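PDB 4LXR: protein toll from Drosophila melanogaster, which is the cell-surface receptor for the cleaved cytokine spaetzle C-106, signalling in dorsal-ventral patterning of the embryo and in the induction of the antifungal peptide drosomycin. Local coordinates for residues A[50-55]-A[78-83]; A[61-66]-A[89-94]; A[106-111]-A[130-135]. All coordinates share one frame; numbering follows the deposited sequence.

The three contacts illustrate how the N-terminal end of the leucine-rich repeat solenoid of the Toll ectodomain is held together, where the capping strands pass into the parallel run. Contacts 1 and 3 follow one another along the same run of parallel strands, their centres about 10 Å apart. The turn after strand 74-78, part of contact 1, touches segment 106-111 of contact 3: Arg79 N lies 2.7 Å from Glu106 O, probably hydrogen-bonded. Contact 2 packs the connecting segments, its centre about 13 Å from that of contact 1 and about 21 Å from that of contact 3. It meets contact 1 through Pro83 and Ile91. Residues of contacts 1 and 3 touch spaetzle, whose Glu48 pairs with Arg78, whereas no other protein chain touches contact 2.

Contact 1: residues A[50-55]-A[78-83]; sequences IMCNLT and RRCMLP. With NAG (2-acetamido-2-deoxy-beta-D-glucopyranose), chain H.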
loop_
_atom_site.group_PDB
_atom_site.type_symbol
_atom_site.label_atom_id
_atom_site.label_comp_id
_atom_site.label_asym_id
_atom_site.label_seq_id
_atom_site.Cartn_x
_atom_site.Cartn_y
_atom_site.Cartn_z
ATOM N N ILE A 50 -24.166 27.834 -14.982
ATOM C CA ILE A 50 -23.819 29.226 -15.198
ATOM C C ILE A 50 -22.925 29.682 -14.055
ATOM O O ILE A 50 -23.357 29.735 -12.907
ATOM C CB ILE A 50 -25.055 30.124 -15.301
ATOM C CG1 ILE A 50 -26.024 29.567 -16.338
ATOM C CG2 ILE A 50 -24.651 31.539 -15.674
ATOM C CD1 ILE A 50 -27.444 30.026 -16.135
ATOM N N MET A 51 -21.660 29.959 -14.371
ATOM C CA MET A 51 -20.720 30.470 -13.386
ATOM C C MET A 51 -20.613 31.962 -13.626
ATOM O O MET A 51 -20.297 32.394 -14.728
ATOM C CB MET A 51 -19.359 29.781 -13.510
ATOM C CG MET A 51 -18.230 30.440 -12.718
ATOM S SD MET A 51 -18.190 30.019 -10.960
ATOM C CE MET A 51 -18.009 28.236 -11.050
ATOM N N CYS A 52 -20.922 32.745 -12.597
ATOM C CA CYS A 52 -21.021 34.191 -12.728
ATOM C C CYS A 52 -19.852 34.869 -12.044
ATOM O O CYS A 52 -19.334 34.374 -11.043
ATOM C CB CYS A 52 -22.309 34.706 -12.068
ATOM S SG CYS A 52 -23.881 34.313 -12.900
ATOM N N ASN A 53 -19.460 36.018 -12.578
ATOM C CA ASN A 53 -18.565 36.929 -11.878
ATOM C C ASN A 53 -19.107 38.333 -12.094
ATOM O O ASN A 53 -18.722 39.007 -13.040
ATOM C CB ASN A 53 -17.130 36.820 -12.394
ATOM C CG ASN A 53 -16.128 37.511 -11.490
ATOM O OD1 ASN A 53 -16.491 38.406 -10.726
ATOM N ND2 ASN A 53 -14.859 37.087 -11.564
ATOM N N LEU A 54 -19.997 38.756 -11.199
ATOM C CA LEU A 54 -20.802 39.955 -11.393
ATOM C C LEU A 54 -20.426 41.042 -10.396
ATOM O O LEU A 54 -19.985 40.746 -9.283
ATOM C CB LEU A 54 -22.284 39.609 -11.206
ATOM C CG LEU A 54 -23.121 39.091 -12.375
ATOM C CD1 LEU A 54 -22.370 38.104 -13.235
ATOM C CD2 LEU A 54 -24.405 38.467 -11.856
ATOM N N THR A 55 -20.602 42.298 -10.795
ATOM C CA THR A 55 -20.455 43.412 -9.860
ATOM C C THR A 55 -21.835 44.014 -9.643
ATOM O O THR A 55 -22.102 44.654 -8.629
ATOM C CB THR A 55 -19.505 44.522 -10.390
ATOM O OG1 THR A 55 -20.261 45.500 -11.116
ATOM C CG2 THR A 55 -18.424 43.950 -11.298
ATOM N N ARG A 78 -23.987 29.485 -10.099
ATOM C CA ARG A 78 -22.986 29.653 -9.059
ATOM C C ARG A 78 -22.430 31.069 -9.035
ATOM O O ARG A 78 -21.968 31.588 -10.066
ATOM C CB ARG A 78 -21.824 28.662 -9.271
ATOM C CG ARG A 78 -22.186 27.223 -8.935
ATOM C CD ARG A 78 -21.049 26.238 -9.254
ATOM N NE ARG A 78 -19.890 26.383 -8.380
ATOM C CZ ARG A 78 -18.710 25.802 -8.604
ATOM N NH1 ARG A 78 -18.546 25.033 -9.674
ATOM N NH2 ARG A 78 -17.698 25.984 -7.764
ATOM N N ARG A 79 -22.445 31.671 -7.845
ATOM C CA ARG A 79 -21.890 33.015 -7.608
ATOM C C ARG A 79 -22.671 34.111 -8.340
ATOM O O ARG A 79 -22.166 35.220 -8.559
ATOM C CB ARG A 79 -20.390 33.077 -7.965
ATOM C CG ARG A 79 -19.610 31.844 -7.535
ATOM C CD ARG A 79 -18.128 31.952 -7.847
ATOM N NE ARG A 79 -17.389 32.552 -6.742
ATOM C CZ ARG A 79 -16.138 32.231 -6.411
ATOM N NH1 ARG A 79 -15.546 32.833 -5.385
ATOM N NH2 ARG A 79 -15.477 31.310 -7.105
ATOM N N CYS A 80 -23.913 33.809 -8.699
ATOM C CA CYS A 80 -24.731 34.783 -9.419
ATOM C C CYS A 80 -25.489 35.671 -8.449
ATOM O O CYS A 80 -25.714 35.292 -7.299
ATOM C CB CYS A 80 -25.697 34.076 -10.387
ATOM S SG CYS A 80 -24.813 33.020 -11.625
ATOM N N MET A 81 -25.861 36.864 -8.906
ATOM C CA MET A 81 -26.668 37.764 -8.089
ATOM C C MET A 81 -28.128 37.464 -8.310
ATOM O O MET A 81 -28.540 37.142 -9.432
ATOM C CB MET A 81 -26.377 39.230 -8.442
ATOM C CG MET A 81 -24.919 39.571 -8.218
ATOM S SD MET A 81 -24.501 41.249 -8.623
ATOM C CE MET A 81 -25.397 42.137 -7.346
ATOM N N LEU A 82 -28.909 37.546 -7.236
ATOM C CA LEU A 82 -30.355 37.478 -7.364
ATOM C C LEU A 82 -30.801 38.650 -8.228
ATOM O O LEU A 82 -30.407 39.803 -7.994
ATOM C CB LEU A 82 -31.033 37.483 -5.992
ATOM C CG LEU A 82 -30.752 36.175 -5.244
ATOM C CD1 LEU A 82 -31.147 36.273 -3.752
ATOM C CD2 LEU A 82 -31.455 35.008 -5.940
ATOM N N PRO A 83 -31.625 38.356 -9.243
ATOM C CA PRO A 83 -31.910 39.304 -10.322
ATOM C C PRO A 83 -32.965 40.363 -9.981
ATOM O O PRO A 83 -33.889 40.582 -10.766
ATOM C CB PRO A 83 -32.403 38.389 -11.445
ATOM C CG PRO A 83 -33.012 37.246 -10.749
ATOM C CD PRO A 83 -32.212 37.031 -9.501
HETATM C C1 NAG H . -13.903 37.994 -10.963
HETATM C C2 NAG H . -12.666 37.276 -10.415
HETATM C C3 NAG H . -11.720 38.281 -9.754
HETATM C C4 NAG H . -11.419 39.451 -10.681
HETATM C C5 NAG H . -12.701 40.045 -11.254
HETATM C C6 NAG H . -12.428 41.073 -12.325
HETATM C C7 NAG H . -13.085 34.936 -9.779
HETATM C C8 NAG H . -13.483 34.011 -8.669
HETATM N N2 NAG H . -13.039 36.236 -9.468
HETATM O O3 NAG H . -10.503 37.631 -9.403
HETATM O O4 NAG H . -10.755 40.469 -9.943
HETATM O O5 NAG H . -13.496 39.018 -11.865
HETATM O O6 NAG H . -13.410 42.099 -12.319
HETATM O O7 NAG H . -12.829 34.527 -10.907
HETATM O O HOH W 1 -20.385 37.305 -8.850
#
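Met51 and Arg78 sit opposite each other on neighbouring parallel strands, 47-52 and 74-78, at the N-terminal end of the leucine-rich repeat solenoid, where the capping strands pass into the parallel run. The pairing is made by two backbone bonds, Arg78 N to Ile50 O (2.9 Å) and Cys52 N to Arg78 O (3.0 Å). On the face that bears Met51 and Arg78, the methionine chain is bent at chi2 and chi3, and its methyl CE rests above the centre of the Arg78 guanidinium, 3.5 Å from CZ. Arg78 NH2 also makes a salt bridge to Glu48 of the spaetzle chain. Arg79 runs beside Met51 in the same direction, with its CD 3.7 Å from Met51 SD; both residues also pack on Ile13 of spaetzle. Beyond, the Arg79 guanidinium carries over one face, toward the rim, the acetyl methyl C8 of the N-acetylglucosamine attached to Asn53 ND2, with NH2 3.7 Å from C8. An alanine in place of Arg79 would take the arginine chain from beside the Met51 sulfur and the sugar's acetyl methyl, probably leaving the latter freer to turn. Past the strands the two segments stay coupled: the side chains of Leu54 and Met81 cross obliquely, with Leu54 CB 3.8 Å from Met81 SD, and one water takes the N-H of Leu54 and donates to Arg79 O. The two segments are also joined covalently by the disulfide from Cys52 SG to Cys80 SG, 2.0 Å long, whose chi3 of 85° is close to a right-angled twist.

Contact 2: residues A[61-66]-A[89-94]; sequences QQLPKK and ASILDY
From Leu63 to Lys65 the backbone is extended, and it passes the C-terminal turn of helix 88-94, which presents Ile91 and Tyr94 to it. The two segments belong to the connections that follow successive parallel strands, 47-52 and 74-78, so the contact joins adjacent connections at the N-terminal end of the leucine-rich repeat solenoid, away from its strand face. In the helix, Tyr94 N bonds to Ser90 O. Tyr94 does most of the reaching. Its CG stands anti to the backbone N (chi1 -167°), and from there the ring extends toward the loop, its side chain crossing those of Leu63 and Lys65 at a slant. The ring's CE2 approaches Leu63 CB at 3.8 Å and the carbonyl of Pro64 more closely, 3.3 Å from CE2 to Pro64 O. Further out, the phenol oxygen lies against the aliphatic part of Lys65, with Tyr94 OH 3.2 Å from Lys65 CG. Leu63 also turns a methyl inward, where CD2 meets Ile91 CG2 at 4.3 Å, a looser touch on the buried side; there Phe38 of strand 38-43 packs on Leu63 as well. Polar traffic between the segments goes through two waters and no direct bond. One water donates to both Pro64 O and Tyr94 O, linking the loop to the end of the helix. The other accepts from the phenol, 2.6 Å from Tyr94 OH, and donates to Gln61 O (2.8 Å) and to Leu63 O (2.7 Å).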
loop_
_atom_site.group_PDB
_atom_site.type_symbol
_atom_site.label_atom_id
_atom_site.label_comp_id
_atom_site.label_asym_id
_atom_site.label_seq_id
_atom_site.Cartn_x
_atom_site.Cartn_y
_atom_site.Cartn_z
ATOM N N GLN A 61 -26.680 41.624 -18.831
ATOM C CA GLN A 61 -26.734 42.097 -20.206
ATOM C C GLN A 61 -25.674 41.401 -21.061
ATOM O O GLN A 61 -25.788 41.339 -22.289
ATOM C CB GLN A 61 -26.474 43.600 -20.217
ATOM C CG GLN A 61 -26.915 44.337 -21.460
ATOM C CD GLN A 61 -26.718 45.839 -21.322
ATOM O OE1 GLN A 61 -26.126 46.307 -20.346
ATOM N NE2 GLN A 61 -27.219 46.603 -22.295
ATOM N N GLN A 62 -24.636 40.883 -20.415
ATOM C CA GLN A 62 -23.546 40.255 -21.153
ATOM C C GLN A 62 -23.766 38.756 -21.333
ATOM O O GLN A 62 -22.840 38.034 -21.685
ATOM C CB GLN A 62 -22.203 40.520 -20.470
ATOM C CG GLN A 62 -21.880 41.992 -20.334
ATOM C CD GLN A 62 -20.796 42.264 -19.312
ATOM O OE1 GLN A 62 -19.758 41.606 -19.301
ATOM N NE2 GLN A 62 -21.032 43.244 -18.446
ATOM N N LEU A 63 -24.988 38.294 -21.073
ATOM C CA LEU A 63 -25.345 36.894 -21.293
ATOM C C LEU A 63 -25.268 36.658 -22.795
ATOM O O LEU A 63 -25.479 37.584 -23.564
ATOM C CB LEU A 63 -26.779 36.643 -20.828
ATOM C CG LEU A 63 -27.208 35.755 -19.652
ATOM C CD1 LEU A 63 -26.091 35.348 -18.699
ATOM C CD2 LEU A 63 -28.347 36.460 -18.901
ATOM N N PRO A 64 -24.966 35.421 -23.223
ATOM C CA PRO A 64 -25.047 35.157 -24.664
ATOM C C PRO A 64 -26.486 35.333 -25.164
ATOM O O PRO A 64 -27.418 35.052 -24.423
ATOM C CB PRO A 64 -24.607 33.692 -24.776
ATOM C CG PRO A 64 -24.914 33.103 -23.440
ATOM C CD PRO A 64 -24.650 34.208 -22.448
ATOM N N LYS A 65 -26.655 35.808 -26.396
ATOM C CA LYS A 65 -27.978 35.995 -26.990
ATOM C C LYS A 65 -28.346 34.825 -27.896
ATOM O O LYS A 65 -27.498 34.318 -28.631
ATOM C CB LYS A 65 -28.017 37.283 -27.817
ATOM C CG LYS A 65 -27.802 38.564 -27.038
ATOM C CD LYS A 65 -27.925 39.779 -27.957
ATOM C CE LYS A 65 -27.942 41.092 -27.178
ATOM N NZ LYS A 65 -26.584 41.578 -26.794
ATOM N N LYS A 66 -29.612 34.416 -27.847
ATOM C CA LYS A 66 -30.146 33.361 -28.712
ATOM C C LYS A 66 -29.470 31.995 -28.534
ATOM O O LYS A 66 -29.193 31.304 -29.515
ATOM C CB LYS A 66 -30.088 33.784 -30.186
ATOM C CG LYS A 66 -30.939 35.006 -30.524
ATOM C CD LYS A 66 -32.411 34.756 -30.222
ATOM C CE LYS A 66 -32.968 33.617 -31.067
ATOM N NZ LYS A 66 -34.319 33.180 -30.613
ATOM N N ALA A 89 -36.594 32.621 -13.626
ATOM C CA ALA A 89 -37.119 32.012 -14.853
ATOM C C ALA A 89 -36.863 32.893 -16.080
ATOM O O ALA A 89 -36.699 32.388 -17.186
ATOM C CB ALA A 89 -38.616 31.718 -14.720
ATOM N N SER A 90 -36.832 34.211 -15.881
ATOM C CA SER A 90 -36.535 35.130 -16.974
ATOM C C SER A 90 -35.094 35.015 -17.497
ATOM O O SER A 90 -34.854 35.152 -18.693
ATOM C CB SER A 90 -36.855 36.565 -16.564
ATOM O OG SER A 90 -38.260 36.744 -16.490
ATOM N N ILE A 91 -34.136 34.766 -16.613
ATOM C CA ILE A 91 -32.779 34.459 -17.073
ATOM C C ILE A 91 -32.786 33.160 -17.885
ATOM O O ILE A 91 -32.228 33.098 -18.989
ATOM C CB ILE A 91 -31.778 34.352 -15.902
ATOM C CG1 ILE A 91 -31.536 35.734 -15.299
ATOM C CG2 ILE A 91 -30.460 33.747 -16.378
ATOM C CD1 ILE A 91 -31.175 35.695 -13.834
ATOM N N LEU A 92 -33.457 32.138 -17.357
ATOM C CA LEU A 92 -33.546 30.849 -18.041
ATOM C C LEU A 92 -34.287 30.942 -19.391
ATOM O O LEU A 92 -33.861 30.313 -20.379
ATOM C CB LEU A 92 -34.153 29.774 -17.125
ATOM C CG LEU A 92 -33.516 29.601 -15.735
ATOM C CD1 LEU A 92 -34.015 28.354 -15.017
ATOM C CD2 LEU A 92 -32.001 29.606 -15.790
ATOM N N ASP A 93 -35.372 31.723 -19.446
ATOM C CA ASP A 93 -36.068 31.962 -20.716
ATOM C C ASP A 93 -35.108 32.559 -21.740
ATOM O O ASP A 93 -35.086 32.138 -22.887
ATOM C CB ASP A 93 -37.259 32.921 -20.576
ATOM C CG ASP A 93 -38.337 32.405 -19.633
ATOM O OD1 ASP A 93 -38.405 31.184 -19.404
ATOM O OD2 ASP A 93 -39.115 33.232 -19.113
ATOM N N TYR A 94 -34.324 33.544 -21.306
ATOM C CA TYR A 94 -33.401 34.263 -22.179
ATOM C C TYR A 94 -32.433 33.293 -22.838
ATOM O O TYR A 94 -32.091 33.436 -24.008
ATOM C CB TYR A 94 -32.604 35.288 -21.373
ATOM C CG TYR A 94 -31.848 36.287 -22.217
ATOM C CD1 TYR A 94 -32.508 37.362 -22.807
ATOM C CD2 TYR A 94 -30.470 36.155 -22.428
ATOM C CE1 TYR A 94 -31.822 38.281 -23.577
ATOM C CE2 TYR A 94 -29.777 37.066 -23.194
ATOM C CZ TYR A 94 -30.461 38.128 -23.769
ATOM O OH TYR A 94 -29.783 39.042 -24.530
HETATM O O HOH W 2 -27.271 39.564 -23.937
HETATM O O HOH W 3 -29.263 33.472 -24.843
#

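Contact 3: residues A[106-111]-A[130-135]; sequences ESDNLG and FTTRRL
Asp108 meets two successive arginines, Arg133 and Arg134, using both its side chain and its backbone. A chi1 of -60° sets CG beside the backbone N, and the carboxylate oxygens beyond it reach the other segment and split their duties. OD1 accepts the backbone N-H of Arg133 on its anti side, though well out of the carboxylate plane, at 2.9 Å from N. OD2 takes the salt bridge, gripped side-on by Arg133 NH2 at 2.8 Å and by NE of the same guanidinium at 3.1 Å. The fit is not flat: carboxylate and guanidinium planes are turned 43° apart, although OD2 stays near the plane of the guanidinium. Arg134 is bent at chi2 and chi3, and its NH1 meets a lone pair of Asp108 O at 2.9 Å.

These turns follow neighbouring parallel strands, 102-106 and 127-131, of the leucine-rich repeat solenoid, and backbone and hydroxyl bonds tie the two together. Ser107 N bonds to Thr131 O at 2.9 Å, extending the pairing of Glu106 with Thr131. Thr132 OG1 lies anti to its backbone N (chi1 -176°), which leaves CG2 in the crowded position between N and carbonyl carbon; the hydroxyl gives its proton to Ser107 O (2.8 Å) and accepts from Arg134 N, an ST turn. Ser107 makes the same turn with Asn109 N, and its OG also bonds to Cys80 O in the preceding turn. Glu106 lies alongside Thr131, CG near the methyl CG2, while its carboxylate pairs with Arg129. On the buried side Leu110 and Phe130 reach toward each other tip to tip, the methyl CD2 lying at the ring edge, 4.0 Å from CE1.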
loop_
_atom_site.group_PDB
_atom_site.type_symbol
_atom_site.label_atom_id
_atom_site.label_comp_id
_atom_site.label_asym_id
_atom_site.label_seq_id
_atom_site.Cartn_x
_atom_site.Cartn_y
_atom_site.Cartn_z
ATOM N N GLU A 106 -26.289 28.605 -5.923
ATOM C CA GLU A 106 -25.254 28.670 -4.903
ATOM C C GLU A 106 -24.438 29.937 -5.098
ATOM O O GLU A 106 -23.712 30.056 -6.085
ATOM C CB GLU A 106 -24.359 27.435 -5.032
ATOM C CG GLU A 106 -23.182 27.377 -4.105
ATOM C CD GLU A 106 -22.320 26.155 -4.400
ATOM O OE1 GLU A 106 -21.278 26.318 -5.065
ATOM O OE2 GLU A 106 -22.700 25.035 -3.993
ATOM N N SER A 107 -24.533 30.887 -4.167
ATOM C CA SER A 107 -23.812 32.148 -4.351
ATOM C C SER A 107 -23.524 32.916 -3.077
ATOM O O SER A 107 -24.366 32.997 -2.189
ATOM C CB SER A 107 -24.572 33.068 -5.327
ATOM O OG SER A 107 -23.966 34.358 -5.353
ATOM N N ASP A 108 -22.342 33.523 -3.019
ATOM C CA ASP A 108 -21.988 34.426 -1.931
ATOM C C ASP A 108 -22.034 35.878 -2.384
ATOM O O ASP A 108 -21.572 36.789 -1.686
ATOM C CB ASP A 108 -20.600 34.067 -1.395
ATOM C CG ASP A 108 -20.550 32.645 -0.865
ATOM O OD1 ASP A 108 -21.591 32.156 -0.360
ATOM O OD2 ASP A 108 -19.489 32.009 -0.962
ATOM N N ASN A 109 -22.582 36.085 -3.572
ATOM C CA ASN A 109 -22.784 37.426 -4.105
ATOM C C ASN A 109 -24.247 37.578 -4.500
ATOM O O ASN A 109 -24.584 37.553 -5.684
ATOM C CB ASN A 109 -21.850 37.672 -5.302
ATOM C CG ASN A 109 -22.070 39.035 -5.945
ATOM O OD1 ASN A 109 -22.631 39.937 -5.326
ATOM N ND2 ASN A 109 -21.627 39.185 -7.199
ATOM N N LEU A 110 -25.106 37.736 -3.492
ATOM C CA LEU A 110 -26.560 37.791 -3.678
ATOM C C LEU A 110 -27.070 39.162 -4.143
ATOM O O LEU A 110 -27.858 39.247 -5.082
ATOM C CB LEU A 110 -27.284 37.382 -2.388
ATOM C CG LEU A 110 -27.032 35.964 -1.857
ATOM C CD1 LEU A 110 -27.720 35.740 -0.503
ATOM C CD2 LEU A 110 -27.452 34.890 -2.876
ATOM N N GLY A 111 -26.623 40.226 -3.482
ATOM C CA GLY A 111 -27.059 41.578 -3.809
ATOM C C GLY A 111 -28.331 41.972 -3.079
ATOM O O GLY A 111 -28.641 43.153 -2.996
ATOM N N PHE A 130 -30.799 26.086 -2.454
ATOM C CA PHE A 130 -30.315 27.446 -2.282
ATOM C C PHE A 130 -29.213 27.427 -1.238
ATOM O O PHE A 130 -29.406 26.940 -0.114
ATOM C CB PHE A 130 -31.451 28.376 -1.816
ATOM C CG PHE A 130 -31.013 29.792 -1.573
ATOM C CD1 PHE A 130 -30.360 30.514 -2.574
ATOM C CD2 PHE A 130 -31.263 30.406 -0.363
ATOM C CE1 PHE A 130 -29.944 31.828 -2.366
ATOM C CE2 PHE A 130 -30.855 31.736 -0.130
ATOM C CZ PHE A 130 -30.196 32.449 -1.134
ATOM N N THR A 131 -28.072 28.006 -1.579
ATOM C CA THR A 131 -26.897 27.865 -0.728
ATOM C C THR A 131 -26.129 29.165 -0.728
ATOM O O THR A 131 -25.830 29.716 -1.796
ATOM C CB THR A 131 -25.999 26.728 -1.258
ATOM O OG1 THR A 131 -26.667 25.469 -1.064
ATOM C CG2 THR A 131 -24.642 26.708 -0.555
ATOM N N THR A 132 -25.808 29.665 0.457
ATOM C CA THR A 132 -25.068 30.920 0.553
ATOM C C THR A 132 -24.362 30.995 1.893
ATOM O O THR A 132 -24.815 30.395 2.860
ATOM C CB THR A 132 -25.989 32.162 0.397
ATOM O OG1 THR A 132 -25.190 33.355 0.417
ATOM C CG2 THR A 132 -27.027 32.244 1.534
ATOM N N ARG A 133 -23.260 31.739 1.947
ATOM C CA ARG A 133 -22.589 32.049 3.211
ATOM C C ARG A 133 -22.721 33.522 3.609
ATOM O O ARG A 133 -22.132 33.971 4.607
ATOM C CB ARG A 133 -21.121 31.585 3.155
ATOM C CG ARG A 133 -21.080 30.059 2.964
ATOM C CD ARG A 133 -19.740 29.522 2.610
ATOM N NE ARG A 133 -19.351 29.852 1.247
ATOM C CZ ARG A 133 -18.343 29.260 0.620
ATOM N NH1 ARG A 133 -17.659 28.313 1.240
ATOM N NH2 ARG A 133 -18.016 29.613 -0.614
ATOM N N ARG A 134 -23.491 34.273 2.831
ATOM C CA ARG A 134 -23.802 35.650 3.187
ATOM C C ARG A 134 -24.787 35.655 4.357
ATOM O O ARG A 134 -25.620 34.758 4.458
ATOM C CB ARG A 134 -24.464 36.366 2.023
ATOM C CG ARG A 134 -23.562 36.700 0.864
ATOM C CD ARG A 134 -22.920 38.083 1.020
ATOM N NE ARG A 134 -21.949 38.119 2.111
ATOM C CZ ARG A 134 -20.765 37.522 2.071
ATOM N NH1 ARG A 134 -20.418 36.822 0.995
ATOM N NH2 ARG A 134 -19.939 37.597 3.113
ATOM N N LEU A 135 -24.673 36.637 5.248
ATOM C CA LEU A 135 -25.755 36.904 6.195
ATOM C C LEU A 135 -26.980 37.228 5.345
ATOM O O LEU A 135 -26.950 38.121 4.506
ATOM C CB LEU A 135 -25.409 38.068 7.129
ATOM C CG LEU A 135 -26.572 38.606 8.001
ATOM C CD1 LEU A 135 -27.138 37.538 8.934
ATOM C CD2 LEU A 135 -26.110 39.801 8.801
#